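Local coordinates for protein pectinesterase 1 (Solanum lycopersicum, PDB 1XG2) that hydrolyses the methyl esters of pectin's galacturonosyl units, releasing methanol, and may prepare fruit cell walls for softening during ripening, at residues M119-R124 and T307-V312; M180-G185 and A243-W248; S206-V211 and F215-G220; A269-R274 and Y280-D285. All coordinates share one frame; numbering follows the deposited sequence.

Interaction 1. Residues M119-R124 and T307-V312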
loop_
_atom_site.group_PDB
_atom_site.type_symbol
_atom_site.label_atom_id
_atom_site.label_comp_id
_atom_site.label_asym_id
_atom_site.label_seq_id
_atom_site.Cartn_x
_atom_site.Cartn_y
_atom_site.Cartn_z
ATOM N N MET A 119 7.500 -4.742 -6.392
ATOM C CA MET A 119 7.570 -4.989 -7.828
ATOM C C MET A 119 6.436 -5.902 -8.301
ATOM O O MET A 119 6.639 -6.860 -9.036
ATOM C CB MET A 119 8.921 -5.636 -8.135
ATOM C CG MET A 119 10.100 -4.755 -7.717
ATOM S SD MET A 119 11.684 -5.478 -8.164
ATOM C CE MET A 119 11.850 -6.594 -6.762
ATOM N N SER A 120 5.242 -5.551 -7.843
ATOM C CA SER A 120 4.029 -6.265 -8.208
ATOM C C SER A 120 3.271 -5.543 -9.326
ATOM O O SER A 120 3.308 -4.312 -9.434
ATOM C CB SER A 120 3.138 -6.437 -6.973
ATOM O OG SER A 120 2.936 -5.185 -6.334
ATOM N N VAL A 121 2.592 -6.329 -10.159
ATOM C CA VAL A 121 1.805 -5.813 -11.263
ATOM C C VAL A 121 0.400 -6.384 -11.176
ATOM O O VAL A 121 0.224 -7.595 -11.002
ATOM C CB VAL A 121 2.394 -6.227 -12.632
ATOM C CG1 VAL A 121 1.508 -5.679 -13.784
ATOM C CG2 VAL A 121 3.803 -5.729 -12.763
ATOM N N ILE A 122 -0.587 -5.503 -11.280
ATOM C CA ILE A 122 -1.989 -5.884 -11.356
ATOM C C ILE A 122 -2.449 -5.423 -12.750
ATOM O O ILE A 122 -2.565 -4.233 -13.012
ATOM C CB ILE A 122 -2.780 -5.235 -10.188
ATOM C CG1 ILE A 122 -2.307 -5.805 -8.844
ATOM C CG2 ILE A 122 -4.268 -5.512 -10.300
ATOM C CD1 ILE A 122 -0.988 -5.258 -8.343
ATOM N N ASN A 123 -2.712 -6.385 -13.630
ATOM C CA ASN A 123 -2.962 -6.152 -15.040
ATOM C C ASN A 123 -4.317 -6.719 -15.455
ATOM O O ASN A 123 -4.565 -7.896 -15.282
ATOM C CB ASN A 123 -1.864 -6.852 -15.837
ATOM C CG ASN A 123 -1.893 -6.516 -17.326
ATOM O OD1 ASN A 123 -1.545 -7.332 -18.177
ATOM N ND2 ASN A 123 -2.351 -5.307 -17.639
ATOM N N ARG A 124 -5.172 -5.876 -16.007
ATOM C CA ARG A 124 -6.470 -6.290 -16.528
ATOM C C ARG A 124 -7.287 -7.014 -15.451
ATOM O O ARG A 124 -7.822 -8.095 -15.694
ATOM C CB ARG A 124 -6.303 -7.185 -17.757
ATOM C CG ARG A 124 -5.633 -6.485 -18.941
ATOM C CD ARG A 124 -5.790 -7.237 -20.259
ATOM N NE ARG A 124 -5.281 -8.602 -20.196
ATOM C CZ ARG A 124 -4.071 -8.996 -20.603
ATOM N NH1 ARG A 124 -3.201 -8.150 -21.138
ATOM N NH2 ARG A 124 -3.738 -10.269 -20.494
ATOM N N THR A 307 8.132 -8.256 -17.086
ATOM C CA THR A 307 6.764 -8.760 -16.894
ATOM C C THR A 307 5.981 -8.932 -18.184
ATOM O O THR A 307 5.029 -9.705 -18.218
ATOM C CB THR A 307 5.938 -7.829 -15.973
ATOM O OG1 THR A 307 5.693 -6.577 -16.643
ATOM C CG2 THR A 307 6.698 -7.459 -14.689
ATOM N N GLY A 308 6.343 -8.185 -19.225
ATOM C CA GLY A 308 5.584 -8.166 -20.461
ATOM C C GLY A 308 4.454 -7.135 -20.521
ATOM O O GLY A 308 3.953 -6.844 -21.612
ATOM N N VAL A 309 4.047 -6.583 -19.370
ATOM C CA VAL A 309 2.960 -5.593 -19.322
ATOM C C VAL A 309 3.317 -4.291 -20.044
ATOM O O VAL A 309 4.484 -3.882 -20.074
ATOM C CB VAL A 309 2.538 -5.261 -17.839
ATOM C CG1 VAL A 309 3.546 -4.325 -17.173
ATOM C CG2 VAL A 309 1.152 -4.645 -17.790
ATOM N N ALA A 310 2.321 -3.635 -20.635
ATOM C CA ALA A 310 2.539 -2.301 -21.183
ATOM C C ALA A 310 2.674 -1.272 -20.073
ATOM O O ALA A 310 1.952 -1.331 -19.063
ATOM C CB ALA A 310 1.398 -1.903 -22.105
ATOM N N TYR A 311 3.604 -0.338 -20.257
ATOM C CA TYR A 311 3.689 0.837 -19.393
ATOM C C TYR A 311 4.268 2.019 -20.132
ATOM O O TYR A 311 5.060 1.859 -21.066
ATOM C CB TYR A 311 4.523 0.559 -18.118
ATOM C CG TYR A 311 5.989 0.249 -18.371
ATOM C CD1 TYR A 311 6.396 -1.006 -18.819
ATOM C CD2 TYR A 311 6.966 1.214 -18.170
ATOM C CE1 TYR A 311 7.743 -1.295 -19.047
ATOM C CE2 TYR A 311 8.302 0.938 -18.404
ATOM C CZ TYR A 311 8.691 -0.304 -18.840
ATOM O OH TYR A 311 10.034 -0.556 -19.064
ATOM N N VAL A 312 3.839 3.201 -19.714
ATOM C CA VAL A 312 4.444 4.454 -20.097
ATOM C C VAL A 312 5.379 4.854 -18.970
ATOM O O VAL A 312 4.973 4.952 -17.813
ATOM C CB VAL A 312 3.375 5.539 -20.329
ATOM C CG1 VAL A 312 3.999 6.925 -20.489
ATOM C CG2 VAL A 312 2.516 5.168 -21.541
#
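A largely apolar van der Waals contact, in which a valine methyl also lies against the Asn123 amide, joins Val121 and Asn123 of strand 120-123 to Thr307 and Val309 of the loop after helix 301-304 and packs the C-terminal tail against the outside of the long parallel sheet of the pectinesterase beta-helix. No hydrogen bond crosses it, and the backbones stay well apart: the CA atoms of Asn123 and Val309 are 7.3 Å from each other. The gap is filled by branched side chains. Val121 places CG1 anti to its backbone N (chi1 179°), which sends this methyl tip to tip toward Val309, 4.2 Å from CG2. Its other methyl meets the tail further back, with Val121 CG2 3.9 Å from Thr307 CG2. Val309 CG2 also lies alongside the Asn123 amide, 3.6 Å from ND2, the two side chains running past each other in opposite directions. Val309 has two modelled conformers, and its methyl contacts hold for the one described. Thr307 OG1 accepts from Val309 N at 3.2 Å (157° at the hydrogen) in an ST turn, and it also bonds Leu304 O. A glycine in place of Thr307 would probably leave Val121 CG2 without its methyl partner and the Val309 N-H without this acceptor, letting the turn shift. Strand 120-123 runs between strands 93-95 and 140-144; Val121 also touches Trp303 and Leu304 of helix 301-304, and Tyr311 reaches Phe142 of strand 140-144.

Interaction 2. Residues M180-G185 and A243-W248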
loop_
_atom_site.group_PDB
_atom_site.type_symbol
_atom_site.label_atom_id
_atom_site.label_comp_id
_atom_site.label_asym_id
_atom_site.label_seq_id
_atom_site.Cartn_x
_atom_site.Cartn_y
_atom_site.Cartn_z
ATOM N N MET A 180 -14.503 8.790 -1.458
ATOM C CA MET A 180 -13.125 9.253 -1.552
ATOM C C MET A 180 -12.370 8.213 -2.368
ATOM O O MET A 180 -12.212 7.068 -1.923
ATOM C CB MET A 180 -12.473 9.361 -0.171
ATOM C CG MET A 180 -13.298 10.044 0.873
ATOM S SD MET A 180 -13.191 11.816 0.681
ATOM C CE MET A 180 -14.666 12.307 1.575
ATOM N N VAL A 181 -11.895 8.614 -3.541
ATOM C CA VAL A 181 -11.124 7.717 -4.417
ATOM C C VAL A 181 -9.868 7.241 -3.716
ATOM O O VAL A 181 -9.567 6.049 -3.740
ATOM C CB VAL A 181 -10.742 8.382 -5.745
ATOM C CG1 VAL A 181 -9.926 7.421 -6.631
ATOM C CG2 VAL A 181 -12.000 8.828 -6.497
ATOM N N THR A 182 -9.157 8.166 -3.074
ATOM C CA THR A 182 -7.936 7.816 -2.321
ATOM C C THR A 182 -7.991 8.234 -0.858
ATOM O O THR A 182 -8.673 9.184 -0.492
ATOM C CB THR A 182 -6.665 8.419 -2.949
ATOM O OG1 THR A 182 -6.707 9.857 -2.905
ATOM C CG2 THR A 182 -6.551 8.065 -4.414
ATOM N N ALA A 183 -7.274 7.486 -0.033
ATOM C CA ALA A 183 -6.946 7.877 1.331
ATOM C C ALA A 183 -5.500 7.450 1.548
ATOM O O ALA A 183 -5.214 6.381 2.085
ATOM C CB ALA A 183 -7.867 7.205 2.325
ATOM N N GLN A 184 -4.582 8.284 1.077
ATOM C CA GLN A 184 -3.163 7.930 1.058
ATOM C C GLN A 184 -2.599 8.140 2.465
ATOM O O GLN A 184 -2.808 9.179 3.062
ATOM C CB GLN A 184 -2.433 8.776 0.016
ATOM C CG GLN A 184 -1.197 8.105 -0.580
ATOM C CD GLN A 184 -0.039 8.029 0.398
ATOM O OE1 GLN A 184 0.746 7.058 0.388
ATOM N NE2 GLN A 184 0.072 9.031 1.250
ATOM N N GLY A 185 -1.879 7.150 2.967
ATOM C CA GLY A 185 -1.491 7.087 4.363
ATOM C C GLY A 185 0.000 7.213 4.651
ATOM O O GLY A 185 0.509 6.492 5.518
ATOM N N ALA A 243 -14.521 21.223 -4.914
ATOM C CA ALA A 243 -13.455 21.326 -3.929
ATOM C C ALA A 243 -12.298 20.339 -4.200
ATOM O O ALA A 243 -11.168 20.579 -3.772
ATOM C CB ALA A 243 -14.002 21.097 -2.538
ATOM N N GLY A 244 -12.607 19.223 -4.861
ATOM C CA GLY A 244 -11.614 18.267 -5.326
ATOM C C GLY A 244 -11.193 17.260 -4.273
ATOM O O GLY A 244 -11.111 16.063 -4.553
ATOM N N TRP A 245 -10.907 17.760 -3.074
ATOM C CA TRP A 245 -10.345 16.982 -1.984
ATOM C C TRP A 245 -11.088 17.332 -0.703
ATOM O O TRP A 245 -11.672 18.432 -0.579
ATOM C CB TRP A 245 -8.832 17.273 -1.855
ATOM C CG TRP A 245 -8.111 17.146 -3.162
ATOM C CD1 TRP A 245 -8.075 18.068 -4.158
ATOM C CD2 TRP A 245 -7.352 16.011 -3.644
ATOM N NE1 TRP A 245 -7.342 17.599 -5.219
ATOM C CE2 TRP A 245 -6.884 16.339 -4.932
ATOM C CE3 TRP A 245 -7.015 14.759 -3.111
ATOM C CZ2 TRP A 245 -6.094 15.479 -5.691
ATOM C CZ3 TRP A 245 -6.213 13.903 -3.863
ATOM C CH2 TRP A 245 -5.775 14.266 -5.151
ATOM N N ALA A 246 -11.091 16.397 0.243
ATOM C CA ALA A 246 -11.840 16.546 1.485
ATOM C C ALA A 246 -10.950 16.451 2.708
ATOM O O ALA A 246 -9.926 15.759 2.722
ATOM C CB ALA A 246 -12.933 15.494 1.569
ATOM N N GLU A 247 -11.371 17.149 3.752
ATOM C CA GLU A 247 -10.737 17.053 5.044
ATOM C C GLU A 247 -10.888 15.642 5.604
ATOM O O GLU A 247 -11.888 14.956 5.340
ATOM C CB GLU A 247 -11.384 18.066 5.998
ATOM C CG GLU A 247 -11.124 19.515 5.600
ATOM C CD GLU A 247 -11.838 20.517 6.507
ATOM O OE1 GLU A 247 -12.575 20.080 7.407
ATOM O OE2 GLU A 247 -11.650 21.735 6.305
ATOM N N TRP A 248 -9.891 15.219 6.372
ATOM C CA TRP A 248 -9.988 14.020 7.179
ATOM C C TRP A 248 -10.628 14.366 8.523
ATOM O O TRP A 248 -11.581 13.724 8.946
ATOM C CB TRP A 248 -8.603 13.412 7.415
ATOM C CG TRP A 248 -8.628 12.174 8.259
ATOM C CD1 TRP A 248 -8.355 12.084 9.592
ATOM C CD2 TRP A 248 -8.937 10.842 7.824
ATOM N NE1 TRP A 248 -8.471 10.780 10.013
ATOM C CE2 TRP A 248 -8.836 10.000 8.947
ATOM C CE3 TRP A 248 -9.278 10.275 6.590
ATOM C CZ2 TRP A 248 -9.083 8.638 8.883
ATOM C CZ3 TRP A 248 -9.526 8.922 6.523
ATOM C CH2 TRP A 248 -9.415 8.114 7.662
#
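Met180 and Ala246 mark the closest backbone approach, their CA atoms 8.0 Å apart, so the irregular loop 243-248 passes strand 179-184 without a backbone bond between them. The chain turns a corner at Val181, so the strand is broken between Met180 and Thr182. Met180 spans the gap by bending: CG stands beside the backbone N, opposite the carbonyl carbon (chi1 -47°), and a second bend at chi2, -80°, carries the thioether to the loop. There the terminal methyl CE lies 3.6 Å from Ala246 CB, with SD at 3.8 Å from the same CB, so the methyl of Ala246 is touched by both ends of the S-CH3 bond. The second contact is looser: Thr182 OG1 sits 4.2 Å from Trp245 CZ3, the two side chains crossing at a slant. That hydroxyl is hydrogen-bonded to Leu219 O, while Trp245 NE1 donates to Glu261, and the polar atoms of this buried contact therefore look to other parts of the chain. Met180 also borders the catalytic region, its side chain about 3 Å from that of Asp153, the predicted nucleophile, and about 4 Å from that of Arg221, a probable substrate-binding residue. Strand 217-220 runs next to strand 179-184 and comes between it and the loop: Tyr218 touches both Met180 and Ala246, Leu219 packs on Trp245, and the indole stacks with Tyr259 of strand 258-262.

Interaction 3. Residues S206-V211 and F215-G220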
loop_
_atom_site.group_PDB
_atom_site.type_symbol
_atom_site.label_atom_id
_atom_site.label_comp_id
_atom_site.label_asym_id
_atom_site.label_seq_id
_atom_site.Cartn_x
_atom_site.Cartn_y
_atom_site.Cartn_z
ATOM N N SER A 206 -23.165 3.489 -12.915
ATOM C CA SER A 206 -24.526 3.784 -13.344
ATOM C C SER A 206 -25.453 4.058 -12.152
ATOM O O SER A 206 -26.380 4.847 -12.285
ATOM C CB SER A 206 -25.091 2.647 -14.197
ATOM O OG SER A 206 -25.301 1.489 -13.422
ATOM N N ASP A 207 -25.197 3.451 -10.990
ATOM C CA ASP A 207 -26.037 3.730 -9.821
ATOM C C ASP A 207 -25.707 5.039 -9.072
ATOM O O ASP A 207 -26.531 5.540 -8.296
ATOM C CB ASP A 207 -26.177 2.506 -8.888
ATOM C CG ASP A 207 -24.916 2.163 -8.094
ATOM O OD1 ASP A 207 -23.846 2.801 -8.261
ATOM O OD2 ASP A 207 -24.936 1.219 -7.268
ATOM N N LEU A 208 -24.523 5.595 -9.306
ATOM C CA LEU A 208 -24.135 6.883 -8.719
ATOM C C LEU A 208 -24.522 8.070 -9.601
ATOM O O LEU A 208 -24.884 9.131 -9.095
ATOM C CB LEU A 208 -22.621 6.923 -8.460
ATOM C CG LEU A 208 -22.023 8.219 -7.884
ATOM C CD1 LEU A 208 -22.645 8.628 -6.561
ATOM C CD2 LEU A 208 -20.536 8.050 -7.712
ATOM N N GLU A 209 -24.433 7.892 -10.915
ATOM C CA GLU A 209 -24.677 8.980 -11.877
ATOM C C GLU A 209 -25.993 9.770 -11.661
ATOM O O GLU A 209 -25.986 10.985 -11.748
ATOM C CB GLU A 209 -24.618 8.451 -13.324
ATOM C CG GLU A 209 -23.635 9.194 -14.224
ATOM C CD GLU A 209 -23.362 8.450 -15.531
ATOM O OE1 GLU A 209 -22.218 8.539 -16.053
ATOM O OE2 GLU A 209 -24.288 7.762 -16.035
ATOM N N PRO A 210 -27.112 9.115 -11.386
ATOM C CA PRO A 210 -28.364 9.860 -11.151
ATOM C C PRO A 210 -28.401 10.652 -9.836
ATOM O O PRO A 210 -29.238 11.541 -9.703
ATOM C CB PRO A 210 -29.441 8.766 -11.116
ATOM C CG PRO A 210 -28.772 7.482 -11.516
ATOM C CD PRO A 210 -27.307 7.660 -11.294
ATOM N N VAL A 211 -27.530 10.318 -8.885
ATOM C CA VAL A 211 -27.592 10.878 -7.536
ATOM C C VAL A 211 -26.285 11.556 -7.106
ATOM O O VAL A 211 -25.949 11.576 -5.927
ATOM C CB VAL A 211 -27.977 9.788 -6.507
ATOM C CG1 VAL A 211 -29.429 9.382 -6.688
ATOM C CG2 VAL A 211 -27.058 8.556 -6.620
ATOM N N PHE A 215 -24.593 12.325 -3.191
ATOM C CA PHE A 215 -23.391 11.603 -2.755
ATOM C C PHE A 215 -22.185 12.189 -3.455
ATOM O O PHE A 215 -21.961 11.900 -4.624
ATOM C CB PHE A 215 -23.489 10.121 -3.098
ATOM C CG PHE A 215 -24.686 9.452 -2.517
ATOM C CD1 PHE A 215 -24.736 9.152 -1.167
ATOM C CD2 PHE A 215 -25.773 9.127 -3.319
ATOM C CE1 PHE A 215 -25.855 8.519 -0.617
ATOM C CE2 PHE A 215 -26.893 8.499 -2.774
ATOM C CZ PHE A 215 -26.935 8.200 -1.427
ATOM N N PRO A 216 -21.411 13.003 -2.751
ATOM C CA PRO A 216 -20.268 13.663 -3.367
ATOM C C PRO A 216 -19.117 12.676 -3.488
ATOM O O PRO A 216 -19.084 11.684 -2.752
ATOM C CB PRO A 216 -19.923 14.758 -2.357
ATOM C CG PRO A 216 -20.293 14.146 -1.046
ATOM C CD PRO A 216 -21.528 13.347 -1.321
ATOM N N THR A 217 -18.217 12.935 -4.426
ATOM C CA THR A 217 -17.018 12.131 -4.592
ATOM C C THR A 217 -15.828 13.063 -4.626
ATOM O O THR A 217 -15.812 14.029 -5.383
ATOM C CB THR A 217 -17.094 11.322 -5.897
ATOM O OG1 THR A 217 -18.163 10.371 -5.826
ATOM C CG2 THR A 217 -15.854 10.486 -6.096
ATOM N N TYR A 218 -14.836 12.774 -3.797
ATOM C CA TYR A 218 -13.607 13.535 -3.788
ATOM C C TYR A 218 -12.470 12.645 -4.269
ATOM O O TYR A 218 -12.537 11.432 -4.166
ATOM C CB TYR A 218 -13.289 14.035 -2.386
ATOM C CG TYR A 218 -14.348 14.948 -1.784
ATOM C CD1 TYR A 218 -15.450 14.422 -1.138
ATOM C CD2 TYR A 218 -14.232 16.341 -1.867
ATOM C CE1 TYR A 218 -16.418 15.242 -0.575
ATOM C CE2 TYR A 218 -15.201 17.179 -1.300
ATOM C CZ TYR A 218 -16.292 16.617 -0.663
ATOM O OH TYR A 218 -17.262 17.414 -0.084
ATOM N N LEU A 219 -11.424 13.272 -4.777
ATOM C CA LEU A 219 -10.218 12.578 -5.210
ATOM C C LEU A 219 -9.467 11.938 -4.049
ATOM O O LEU A 219 -8.843 10.889 -4.214
ATOM C CB LEU A 219 -9.303 13.541 -5.971
ATOM C CG LEU A 219 -9.878 14.075 -7.281
ATOM C CD1 LEU A 219 -8.997 15.218 -7.834
ATOM C CD2 LEU A 219 -10.051 12.957 -8.307
ATOM N N GLY A 220 -9.504 12.573 -2.884
ATOM C CA GLY A 220 -8.902 12.001 -1.700
ATOM C C GLY A 220 -9.121 12.801 -0.432
ATOM O O GLY A 220 -9.625 13.932 -0.468
#
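One hydrogen bond crosses between residues 206-211 and 215-220: Phe215 N donates to Val211 O over 3.1 Å. The angle at the hydrogen is 147°, and the donor approaches almost in line with the carbonyl, at a C=O...N angle of 164°. A second backbone bond, Val211 N to Leu208 O at 2.9 Å, holds the helix-like turn that presents Leu208 and Val211. The rest is van der Waals packing, mostly apolar. Val211 and Phe215 lie side by side and point the same way, Val211 CG2 meeting the phenyl ring in its plane, at the edge, 3.6 Å from CD2. Leu208 comes at a slant to Phe215, its CD1 3.9 Å from Phe215 CB. With CG swung anti to the backbone N (chi1 178°), Leu208 extends out from its turn, and its two methyls divide between two targets: CD1 takes Phe215, while CD2 makes a methyl-to-hydroxyl contact with Thr217 OG1 at 3.8 Å. In the right-handed parallel beta-helix of this family, such excursions link one sheet strand to the next; here the turn follows strand 201-204, and the chain comes back to enter strand 217-220. Putting an alanine at Phe215 is likely to leave a gap beside Val211 CG2, with that side chain freer to turn. On the polar side, Thr217 OG1 has a weak hydrogen bond with Asn179 ND2 of strand 179-184. Leu208 also packs on Asn179, and Phe215 reaches Pro173 in a neighbouring loop.

Interaction 4. Residues A269-R274 and Y280-D285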
loop_
_atom_site.group_PDB
_atom_site.type_symbol
_atom_site.label_atom_id
_atom_site.label_comp_id
_atom_site.label_asym_id
_atom_site.label_seq_id
_atom_site.Cartn_x
_atom_site.Cartn_y
_atom_site.Cartn_z
ATOM N N ALA A 269 -12.553 18.342 -13.996
ATOM C CA ALA A 269 -11.117 18.683 -13.948
ATOM C C ALA A 269 -10.793 20.152 -13.646
ATOM O O ALA A 269 -9.633 20.488 -13.353
ATOM C CB ALA A 269 -10.451 18.277 -15.243
ATOM N N GLY A 270 -11.797 21.024 -13.733
ATOM C CA GLY A 270 -11.614 22.437 -13.405
ATOM C C GLY A 270 -11.142 22.626 -11.972
ATOM O O GLY A 270 -11.660 21.982 -11.052
ATOM N N THR A 271 -10.168 23.512 -11.775
ATOM C CA THR A 271 -9.543 23.690 -10.466
ATOM C C THR A 271 -9.822 25.031 -9.780
ATOM O O THR A 271 -9.295 25.282 -8.699
ATOM C CB THR A 271 -8.015 23.491 -10.568
ATOM O OG1 THR A 271 -7.459 24.395 -11.526
ATOM C CG2 THR A 271 -7.657 22.108 -11.118
ATOM N N SER A 272 -10.676 25.871 -10.365
ATOM C CA SER A 272 -10.889 27.223 -9.839
ATOM C C SER A 272 -11.645 27.263 -8.511
ATOM O O SER A 272 -11.602 28.268 -7.818
ATOM C CB SER A 272 -11.630 28.075 -10.864
ATOM O OG SER A 272 -12.995 27.693 -10.899
ATOM N N LYS A 273 -12.324 26.175 -8.147
ATOM C CA LYS A 273 -13.025 26.138 -6.861
ATOM C C LYS A 273 -12.468 25.063 -5.911
ATOM O O LYS A 273 -13.094 24.678 -4.933
ATOM C CB LYS A 273 -14.506 25.873 -7.134
ATOM C CG LYS A 273 -15.178 27.036 -7.870
ATOM N N ARG A 274 -11.240 24.643 -6.183
ATOM C CA ARG A 274 -10.562 23.669 -5.325
ATOM C C ARG A 274 -10.258 24.240 -3.963
ATOM O O ARG A 274 -10.216 25.460 -3.776
ATOM C CB ARG A 274 -9.250 23.215 -5.964
ATOM C CG ARG A 274 -9.463 22.325 -7.151
ATOM C CD ARG A 274 -9.825 20.913 -6.779
ATOM N NE ARG A 274 -9.758 20.006 -7.926
ATOM C CZ ARG A 274 -10.805 19.621 -8.645
ATOM N NH1 ARG A 274 -12.011 20.092 -8.384
ATOM N NH2 ARG A 274 -10.643 18.789 -9.657
ATOM N N TYR A 280 -2.228 21.617 -1.171
ATOM C CA TYR A 280 -2.811 21.374 -2.479
ATOM C C TYR A 280 -2.147 22.221 -3.569
ATOM O O TYR A 280 -1.982 23.432 -3.417
ATOM C CB TYR A 280 -4.323 21.644 -2.504
ATOM C CG TYR A 280 -4.853 21.531 -3.910
ATOM C CD1 TYR A 280 -4.883 20.302 -4.552
ATOM C CD2 TYR A 280 -5.257 22.651 -4.622
ATOM C CE1 TYR A 280 -5.326 20.179 -5.871
ATOM C CE2 TYR A 280 -5.709 22.545 -5.940
ATOM C CZ TYR A 280 -5.744 21.313 -6.556
ATOM O OH TYR A 280 -6.182 21.201 -7.854
ATOM N N HIS A 281 -1.822 21.583 -4.687
ATOM C CA HIS A 281 -1.087 22.220 -5.769
ATOM C C HIS A 281 -1.668 21.936 -7.147
ATOM O O HIS A 281 -1.757 20.788 -7.569
ATOM C CB HIS A 281 0.364 21.747 -5.744
ATOM C CG HIS A 281 1.061 22.052 -4.462
ATOM N ND1 HIS A 281 1.249 21.107 -3.478
ATOM C CD2 HIS A 281 1.580 23.205 -3.982
ATOM C CE1 HIS A 281 1.872 21.661 -2.454
ATOM N NE2 HIS A 281 2.086 22.934 -2.735
ATOM N N VAL A 282 -2.051 22.999 -7.854
ATOM C CA VAL A 282 -2.294 22.902 -9.281
ATOM C C VAL A 282 -0.914 22.905 -9.918
ATOM O O VAL A 282 -0.204 23.909 -9.855
ATOM C CB VAL A 282 -3.149 24.087 -9.813
ATOM C CG1 VAL A 282 -3.453 23.907 -11.305
ATOM C CG2 VAL A 282 -4.434 24.225 -8.995
ATOM N N ILE A 283 -0.507 21.772 -10.477
ATOM C CA ILE A 283 0.798 21.643 -11.097
ATOM C C ILE A 283 0.726 22.021 -12.580
ATOM O O ILE A 283 -0.024 21.408 -13.343
ATOM C CB ILE A 283 1.341 20.204 -10.944
ATOM C CG1 ILE A 283 1.353 19.769 -9.470
ATOM C CG2 ILE A 283 2.760 20.111 -11.531
ATOM C CD1 ILE A 283 1.650 18.272 -9.283
ATOM N N THR A 284 1.500 23.038 -12.969
ATOM C CA THR A 284 1.678 23.418 -14.377
ATOM C C THR A 284 3.069 23.062 -14.916
ATOM O O THR A 284 3.249 22.875 -16.125
ATOM C CB THR A 284 1.438 24.940 -14.557
ATOM O OG1 THR A 284 2.290 25.680 -13.671
ATOM C CG2 THR A 284 0.023 25.327 -14.133
ATOM N N ASP A 285 4.053 22.965 -14.029
ATOM C CA ASP A 285 5.440 22.671 -14.412
ATOM C C ASP A 285 5.675 21.156 -14.496
ATOM O O ASP A 285 5.574 20.468 -13.485
ATOM C CB ASP A 285 6.385 23.302 -13.382
ATOM C CG ASP A 285 7.857 23.042 -13.670
ATOM O OD1 ASP A 285 8.697 23.486 -12.854
ATOM O OD2 ASP A 285 8.278 22.427 -14.671
#
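Tyr280 and Arg274 cross obliquely, the aliphatic part of the arginine lying against the phenol end of the tyrosine. Arg274 CG is 3.5 Å from Tyr280 OH, and Arg274 CB is 3.6 Å from Tyr280 CE2. Arg274 folds early: CG lies beside the backbone N (chi1 -72°), and a further bend at chi2 turns the chain again before it straightens, which leaves the guanidinium plane 63° from the ring. Tyr280 has the opposite habit, extended with CG anti to N (chi1 174°), and so carries its hydroxyl to the turn. Both polar ends converge on Glu261: Arg274 NE forms a salt bridge with it and Tyr280 OH a hydrogen bond, so this shared carboxylate probably fixes both groups. A type I beta turn from Thr271 to Arg274, closed by Arg274 N to Thr271 O at 3.2 Å, brings Thr271 and Arg274 to face the last strand, 280-283, of the long parallel sheet in the beta-helix. From that turn, Thr271 meets Tyr280 nearly at right angles, its CG2 3.7 Å from Tyr280 OH. At the more exposed end, Thr271 OG1 lies 3.9 Å from Val282 CG2.

From the N terminus, the chain first enters interaction 1 at strand 120-123, whose loop closes only at the tail, 307-312; the other three contacts all nest inside it. Interaction 2 opens on strand 179-184, and before it closes at 243-248 interaction 3 has opened and closed between 206-211 and 215-220. Interaction 4 follows in series, joining the turn 269-274 to strand 280-283. Interactions 2 and 3 touch through neighbouring strands 179-184 and 217-220, and interactions 2 and 4 touch where Trp245 meets Tyr280. Interaction 1 stands apart, its centre 26 to 29 Å from the others, though interaction 4 reaches the same long sheet.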